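Local coordinates for protein putative thiosulfate sulfurtransferase YNJE (Escherichia coli, PDB 2WLR) that catalyses the transfer of a sulfur atom from thiosulfate to cyanide, giving thiocyanate and sulfite, through a cysteine persulfide intermediate, at residues K192-K197 / Q221-A226; H132-G137 / T141-G146. One frame throughout, in Å; residues are numbered along the deposited sequence.

Interaction 1: K192-K197 / Q221-A226; sequences KAMLAK and QIMLYA
Met194 and Leu195 pack against Met223 and Ala226 in a buried, wholly apolar contact between the helices 188-197 and 213-226 of the second rhodanese unit. The short axes run at 105° to each other and approach no closer than 11.5 Å, a separation bridged by side chains: even the nearest CA pair, Leu195 and Met223, stands 8.3 Å apart. Both methionines are selenomethionines. Their chains cross at about a right angle, with SE of Met194 3.9 Å from the CE methyl of Met223. The two differ in shape. Met223 is extended beyond CG, which carries its terminal methyl across to the other helix, whereas Met194, with CG anti to the backbone N (chi1 178°), is bent at its second and third torsions, which turns the selenium and its methyl toward the end of Met223.

Leu195 divides its branches. CD1 lies 4.0 Å from CB of Ala226, and CD2 lies 4.2 Å from CG of Met223, nearer the root of that chain. Ala226, with only CB to offer, is met by the leucine methyl, whereas the extended Met223 reaches Met194 with its own end. Phe262 also touches Leu195, and Ile200 touches Met223, extending the apolar surroundings into neighbouring loops. Two nearly perpendicular helices, joined by a few apolar side-chain contacts, are here among those that flank the parallel sheet of the alpha/beta rhodanese fold.

Interaction 2: H132-G137 / T141-G146; sequences HDLQQG and TAKPAG
Leu134, Pro144 and Lys143 account for the contact between the end of helix 128-135 and the loop that leads into strand 148-154. Leu134 is the helix's contribution. Its CG is anti to the backbone N (chi1 179°); that torsion sends the side chain out toward the loop, where its CD1 methyl meets CD of the Pro144 ring, 3.7 Å away. The same methyl lies 4.2 Å from CG of Lys143, and the lysine therefore adds aliphatic chain at the margin while its residue as a whole remains exposed. No hydrogen bond joins the two segments; the association is apolar, although the backbones remain well separated, with the CA atoms of Leu134 and Lys143 7.7 Å apart.

Leu134 also touches Ile207 and Trp148, and Pro144 touches Thr205, which places the pair against strands 205-209 and 148-154. After helix 128-135, Gly137 is the first residue to leave helical backbone angles, with a positive phi of 80°, and its N bonds to O of Leu134 at 3.1 Å. A Schellman motif thus closes the helix, and the chain then comes back past Leu134 in a loop that packs its Pro144 on this last-turn leucine before entering strand 148-154 in the parallel sheet of the rhodanese-like domain.

How the interactions relate
Both contacts lie within the same rhodanese-like domain, but they share no segment: their centres are 22 Å apart and their nearest atoms about 13 Å. Along the chain they come in series, interaction 2 closing before interaction 1 opens. Each is apolar and lacks hydrogen bonds across its segments. Interaction 1 joins two helices, with 23 residues between the contacting segments, through four buried residues and buries 173 Å². Interaction 2 is local, bringing a helix end against its own following loop; it buries 100 Å² and includes an exposed lysine beside two buried residues. Helix-to-helix packing is thus set against a chain reversal leading into a strand, both away from the catalytic cysteine.

Interaction 1: K192-K197 / Q221-A226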
ATOM      1  N   LYS A 192     -21.888 -12.503  -0.959  1.00  9.34           N
ATOM      2  CA  LYS A 192     -22.535 -12.959   0.261  1.00  9.82           C
ATOM      3  C   LYS A 192     -22.201 -14.407   0.542  1.00  8.92           C
ATOM      4  O   LYS A 192     -21.886 -14.774   1.676  1.00  9.57           O
ATOM      5  CB  LYS A 192     -24.035 -12.787   0.120  1.00 10.59           C
ATOM      6  CG  LYS A 192     -24.897 -13.081   1.321  1.00 13.69           C
ATOM      7  CD  LYS A 192     -26.357 -12.895   0.899  1.00 15.88           C
ATOM      8  CE  LYS A 192     -27.276 -12.865   2.080  1.00 19.44           C
ATOM      9  NZ  LYS A 192     -27.416 -14.181   2.673  1.00 22.24           N
ATOM     10  N   ALA A 193     -22.210 -15.261  -0.474  1.00  9.02           N
ATOM     11  CA  ALA A 193     -21.889 -16.662  -0.252  1.00  9.29           C
ATOM     12  C   ALA A 193     -20.428 -16.828   0.148  1.00  9.67           C
ATOM     13  O   ALA A 193     -20.087 -17.627   1.014  1.00 11.00           O
ATOM     14  CB  ALA A 193     -22.215 -17.488  -1.519  1.00  9.37           C
HETATM   15  N   MSE A 194     -19.555 -16.093  -0.521  1.00  9.31           N
HETATM   16  CA  MSE A 194     -18.126 -16.191  -0.254  1.00 10.02           C
HETATM   17  C   MSE A 194     -17.808 -15.779   1.186  1.00  9.36           C
HETATM   18  O   MSE A 194     -17.052 -16.437   1.891  1.00  9.50           O
HETATM   19  CB  MSE A 194     -17.385 -15.305  -1.282  1.00 11.67           C
HETATM   20  CG  MSE A 194     -15.837 -15.233  -1.128  1.00 12.69           C
HETATM   21 SE   MSE A 194     -15.251 -13.919   0.191  1.00 19.75          SE
HETATM   22  CE  MSE A 194     -15.779 -12.241  -0.666  1.00 20.40           C
ATOM     23  N   LEU A 195     -18.434 -14.687   1.616  1.00  8.19           N
ATOM     24  CA  LEU A 195     -18.208 -14.135   2.951  1.00  8.90           C
ATOM     25  C   LEU A 195     -18.662 -15.163   3.999  1.00  9.29           C
ATOM     26  O   LEU A 195     -17.930 -15.452   4.970  1.00 10.95           O
ATOM     27  CB  LEU A 195     -18.876 -12.776   3.135  1.00  8.89           C
ATOM     28  CG  LEU A 195     -18.279 -11.625   2.307  1.00  9.63           C
ATOM     29  CD1 LEU A 195     -19.254 -10.502   2.126  1.00 12.55           C
ATOM     30  CD2 LEU A 195     -16.988 -11.104   2.998  1.00 11.19           C
ATOM     31  N   ALA A 196     -19.852 -15.721   3.788  1.00 10.02           N
ATOM     32  CA  ALA A 196     -20.370 -16.744   4.706  1.00 10.18           C
ATOM     33  C   ALA A 196     -19.439 -17.929   4.822  1.00 12.05           C
ATOM     34  O   ALA A 196     -19.095 -18.372   5.932  1.00 11.27           O
ATOM     35  CB  ALA A 196     -21.754 -17.215   4.260  1.00  9.92           C
ATOM     36  N   LYS A 197     -18.979 -18.433   3.689  1.00 12.79           N
ATOM     37  CA  LYS A 197     -18.123 -19.621   3.614  1.00 13.62           C
ATOM     38  C   LYS A 197     -16.798 -19.431   4.347  1.00 12.74           C
ATOM     39  O   LYS A 197     -16.295 -20.335   4.986  1.00 13.79           O
ATOM     40  CB  LYS A 197     -17.874 -19.937   2.135  1.00 15.37           C
ATOM     41  CG  LYS A 197     -17.118 -21.176   1.719  1.00 21.07           C
ATOM     42  CD  LYS A 197     -16.478 -20.980   0.273  1.00 25.14           C
ATOM     43  CE  LYS A 197     -17.380 -20.260  -0.786  1.00 27.40           C
ATOM     44  NZ  LYS A 197     -16.668 -19.312  -1.794  1.00 29.53           N
ATOM     45  N   GLN A 221     -10.487  -4.750  -1.192  1.00  8.69           N
ATOM     46  CA  GLN A 221     -11.309  -3.656  -1.651  1.00  8.60           C
ATOM     47  C   GLN A 221     -12.737  -4.149  -1.919  1.00  7.99           C
ATOM     48  O   GLN A 221     -13.718  -3.452  -1.628  1.00  8.12           O
ATOM     49  CB  GLN A 221     -10.688  -2.994  -2.883  1.00  8.71           C
ATOM     50  CG  GLN A 221     -11.426  -1.744  -3.422  1.00 10.63           C
ATOM     51  CD  GLN A 221     -12.595  -2.067  -4.356  1.00 10.42           C
ATOM     52  OE1 GLN A 221     -12.734  -3.177  -4.796  1.00 14.01           O
ATOM     53  NE2 GLN A 221     -13.454  -1.076  -4.611  1.00 14.23           N
ATOM     54  N   ILE A 222     -12.857  -5.369  -2.463  1.00  7.37           N
ATOM     55  CA  ILE A 222     -14.177  -5.940  -2.738  1.00  8.81           C
ATOM     56  C   ILE A 222     -14.927  -6.218  -1.422  1.00  8.50           C
ATOM     57  O   ILE A 222     -16.116  -5.946  -1.303  1.00  7.75           O
ATOM     58  CB  ILE A 222     -14.060  -7.185  -3.629  1.00  8.13           C
ATOM     59  CG1 ILE A 222     -13.734  -6.742  -5.058  1.00  9.53           C
ATOM     60  CG2 ILE A 222     -15.390  -7.978  -3.653  1.00  9.60           C
ATOM     61  CD1 ILE A 222     -13.195  -7.837  -5.943  1.00  9.58           C
HETATM   62  N   MSE A 223     -14.203  -6.654  -0.399  1.00  8.38           N
HETATM   63  CA  MSE A 223     -14.828  -6.817   0.926  1.00  9.00           C
HETATM   64  C   MSE A 223     -15.300  -5.513   1.518  1.00  9.31           C
HETATM   65  O   MSE A 223     -16.371  -5.458   2.154  1.00  8.92           O
HETATM   66  CB  MSE A 223     -13.881  -7.500   1.896  1.00  9.34           C
HETATM   67  CG  MSE A 223     -13.674  -8.953   1.567  1.00 10.77           C
HETATM   68 SE   MSE A 223     -12.648  -9.829   2.959  1.00 14.52          SE
HETATM   69  CE  MSE A 223     -12.748 -11.654   2.163  1.00 14.68           C
ATOM     70  N   LEU A 224     -14.534  -4.430   1.323  1.00  8.02           N
ATOM     71  CA  LEU A 224     -14.934  -3.112   1.842  1.00  8.59           C
ATOM     72  C   LEU A 224     -16.215  -2.652   1.124  1.00  8.39           C
ATOM     73  O   LEU A 224     -17.140  -2.154   1.745  1.00  9.54           O
ATOM     74  CB  LEU A 224     -13.824  -2.079   1.676  1.00  8.73           C
ATOM     75  CG  LEU A 224     -12.685  -2.238   2.669  1.00  8.19           C
ATOM     76  CD1 LEU A 224     -11.492  -1.414   2.168  1.00  9.80           C
ATOM     77  CD2 LEU A 224     -13.048  -1.804   4.081  1.00 10.37           C
ATOM     78  N   TYR A 225     -16.259  -2.828  -0.191  1.00  8.56           N
ATOM     79  CA  TYR A 225     -17.459  -2.575  -0.957  1.00  8.68           C
ATOM     80  C   TYR A 225     -18.655  -3.334  -0.372  1.00  8.58           C
ATOM     81  O   TYR A 225     -19.744  -2.757  -0.188  1.00  8.97           O
ATOM     82  CB  TYR A 225     -17.223  -2.984  -2.424  1.00  8.41           C
ATOM     83  CG  TYR A 225     -18.457  -3.262  -3.215  1.00  8.20           C
ATOM     84  CD1 TYR A 225     -19.134  -2.244  -3.846  1.00  9.39           C
ATOM     85  CD2 TYR A 225     -18.932  -4.556  -3.340  1.00  9.00           C
ATOM     86  CE1 TYR A 225     -20.302  -2.502  -4.586  1.00  9.95           C
ATOM     87  CE2 TYR A 225     -20.093  -4.824  -4.046  1.00 10.26           C
ATOM     88  CZ  TYR A 225     -20.764  -3.793  -4.679  1.00 10.67           C
ATOM     89  OH  TYR A 225     -21.931  -4.091  -5.390  1.00 12.86           O
ATOM     90  N   ALA A 226     -18.474  -4.624  -0.105  1.00  8.91           N
ATOM     91  CA  ALA A 226     -19.554  -5.472   0.378  1.00  9.50           C
ATOM     92  C   ALA A 226     -20.104  -4.990   1.713  1.00  9.91           C
ATOM     93  O   ALA A 226     -21.294  -5.052   1.958  1.00 10.80           O
ATOM     94  CB  ALA A 226     -19.091  -6.882   0.483  1.00 10.31           C
TER

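Interaction 2: H132-G137 / T141-G146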
ATOM      1  N   HIS A 132       1.714 -11.559  14.720  1.00 12.93           N
ATOM      2  CA  HIS A 132       2.124 -12.663  15.573  1.00 13.88           C
ATOM      3  C   HIS A 132       1.637 -12.418  17.010  1.00 14.53           C
ATOM      4  O   HIS A 132       1.034 -13.308  17.626  1.00 14.49           O
ATOM      5  CB  HIS A 132       3.624 -12.855  15.496  1.00 13.81           C
ATOM      6  CG  HIS A 132       4.121 -13.945  16.375  1.00 17.17           C
ATOM      7  ND1 HIS A 132       3.798 -15.270  16.181  1.00 19.75           N
ATOM      8  CD2 HIS A 132       4.908 -13.900  17.471  1.00 18.78           C
ATOM      9  CE1 HIS A 132       4.376 -15.998  17.119  1.00 19.41           C
ATOM     10  NE2 HIS A 132       5.042 -15.192  17.925  1.00 20.12           N
ATOM     11  N   ASP A 133       1.882 -11.235  17.538  1.00 13.98           N
ATOM     12  CA  ASP A 133       1.429 -10.911  18.900  1.00 14.53           C
ATOM     13  C   ASP A 133      -0.083 -11.064  19.033  1.00 14.87           C
ATOM     14  O   ASP A 133      -0.558 -11.622  20.037  1.00 14.87           O
ATOM     15  CB  ASP A 133       1.843  -9.489  19.324  1.00 15.19           C
ATOM     16  CG  ASP A 133       3.344  -9.327  19.511  1.00 18.17           C
ATOM     17  OD1 ASP A 133       4.058 -10.329  19.653  1.00 21.02           O
ATOM     18  OD2 ASP A 133       3.810  -8.167  19.493  1.00 23.35           O
ATOM     19  N   LEU A 134      -0.852 -10.589  18.056  1.00 14.57           N
ATOM     20  CA  LEU A 134      -2.306 -10.763  18.062  1.00 14.99           C
ATOM     21  C   LEU A 134      -2.661 -12.237  18.173  1.00 15.83           C
ATOM     22  O   LEU A 134      -3.453 -12.632  19.019  1.00 16.36           O
ATOM     23  CB  LEU A 134      -2.920 -10.187  16.796  1.00 14.84           C
ATOM     24  CG  LEU A 134      -4.436 -10.321  16.641  1.00 15.75           C
ATOM     25  CD1 LEU A 134      -5.136  -9.429  17.612  1.00 17.35           C
ATOM     26  CD2 LEU A 134      -4.859 -10.045  15.201  1.00 16.43           C
ATOM     27  N   GLN A 135      -2.050 -13.059  17.324  1.00 16.78           N
ATOM     28  CA  GLN A 135      -2.329 -14.497  17.306  1.00 18.32           C
ATOM     29  C   GLN A 135      -1.992 -15.183  18.611  1.00 19.09           C
ATOM     30  O   GLN A 135      -2.579 -16.227  18.962  1.00 19.61           O
ATOM     31  CB  GLN A 135      -1.531 -15.172  16.194  1.00 19.11           C
ATOM     32  CG  GLN A 135      -1.941 -14.787  14.811  1.00 21.52           C
ATOM     33  CD  GLN A 135      -0.998 -15.321  13.719  1.00 25.44           C
ATOM     34  OE1 GLN A 135       0.150 -15.696  13.972  1.00 28.64           O
ATOM     35  NE2 GLN A 135      -1.489 -15.335  12.490  1.00 29.32           N
ATOM     36  N   GLN A 136      -1.041 -14.618  19.340  1.00 19.41           N
ATOM     37  CA  GLN A 136      -0.537 -15.221  20.565  1.00 20.35           C
ATOM     38  C   GLN A 136      -1.326 -14.757  21.788  1.00 20.47           C
ATOM     39  O   GLN A 136      -1.025 -15.152  22.916  1.00 21.85           O
ATOM     40  CB  GLN A 136       0.956 -14.934  20.709  1.00 20.71           C
ATOM     41  CG  GLN A 136       1.810 -15.744  19.750  1.00 22.54           C
ATOM     42  CD  GLN A 136       1.701 -17.230  20.024  1.00 26.03           C
ATOM     43  OE1 GLN A 136       1.129 -17.985  19.233  1.00 30.72           O
ATOM     44  NE2 GLN A 136       2.214 -17.652  21.165  1.00 29.21           N
ATOM     45  N   GLY A 137      -2.354 -13.949  21.551  1.00 19.89           N
ATOM     46  CA  GLY A 137      -3.241 -13.447  22.594  1.00 19.41           C
ATOM     47  C   GLY A 137      -2.700 -12.270  23.380  1.00 19.13           C
ATOM     48  O   GLY A 137      -3.187 -11.978  24.465  1.00 19.92           O
ATOM     49  N   THR A 141      -1.600  -2.677  19.814  1.00 10.57           N
ATOM     50  CA  THR A 141      -2.168  -1.428  19.367  1.00 10.06           C
ATOM     51  C   THR A 141      -3.251  -1.691  18.324  1.00 10.12           C
ATOM     52  O   THR A 141      -3.073  -2.577  17.474  1.00 10.52           O
ATOM     53  CB  THR A 141      -1.085  -0.539  18.732  1.00  9.88           C
ATOM     54  OG1 THR A 141      -0.044  -0.296  19.683  1.00 10.04           O
ATOM     55  CG2 THR A 141      -1.610   0.781  18.227  1.00 10.69           C
ATOM     56  N   ALA A 142      -4.330  -0.929  18.376  1.00  9.99           N
ATOM     57  CA  ALA A 142      -5.393  -0.998  17.358  1.00 10.66           C
ATOM     58  C   ALA A 142      -5.862  -2.430  17.162  1.00 12.25           C
ATOM     59  O   ALA A 142      -6.005  -2.937  16.052  1.00 11.33           O
ATOM     60  CB  ALA A 142      -4.897  -0.386  16.053  1.00 10.82           C
ATOM     61  N   LYS A 143      -6.140  -3.096  18.273  1.00 13.33           N
ATOM     62  CA  LYS A 143      -6.643  -4.462  18.275  1.00 15.54           C
ATOM     63  C   LYS A 143      -8.014  -4.532  17.591  1.00 14.66           C
ATOM     64  O   LYS A 143      -8.825  -3.610  17.717  1.00 16.08           O
ATOM     65  CB  LYS A 143      -6.761  -4.965  19.727  1.00 16.44           C
ATOM     66  CG  LYS A 143      -7.088  -6.433  19.861  1.00 21.02           C
ATOM     67  CD  LYS A 143      -7.517  -6.816  21.262  1.00 25.39           C
ATOM     68  CE  LYS A 143      -7.640  -8.346  21.370  1.00 26.85           C
ATOM     69  NZ  LYS A 143      -7.867  -8.830  22.760  1.00 30.76           N
ATOM     70  N   PRO A 144      -8.270  -5.618  16.847  1.00 14.61           N
ATOM     71  CA  PRO A 144      -9.639  -5.794  16.370  1.00 15.11           C
ATOM     72  C   PRO A 144     -10.690  -5.672  17.489  1.00 15.87           C
ATOM     73  O   PRO A 144     -10.447  -6.164  18.583  1.00 17.57           O
ATOM     74  CB  PRO A 144      -9.631  -7.217  15.814  1.00 15.01           C
ATOM     75  CG  PRO A 144      -8.251  -7.506  15.458  1.00 15.28           C
ATOM     76  CD  PRO A 144      -7.399  -6.735  16.457  1.00 14.58           C
ATOM     77  N   ALA A 145     -11.803  -5.018  17.187  1.00 16.70           N
ATOM     78  CA  ALA A 145     -12.903  -4.798  18.138  1.00 17.93           C
ATOM     79  C   ALA A 145     -13.451  -6.118  18.657  1.00 18.78           C
ATOM     80  O   ALA A 145     -13.838  -6.208  19.833  1.00 20.82           O
ATOM     81  CB  ALA A 145     -14.020  -4.012  17.490  1.00 18.25           C
ATOM     82  N   GLY A 146     -13.495  -7.139  17.803  1.00 17.86           N
ATOM     83  CA  GLY A 146     -14.002  -8.445  18.190  1.00 17.64           C
ATOM     84  C   GLY A 146     -13.342  -9.581  17.444  1.00 17.20           C
ATOM     85  O   GLY A 146     -12.138  -9.772  17.544  1.00 18.11           O
TER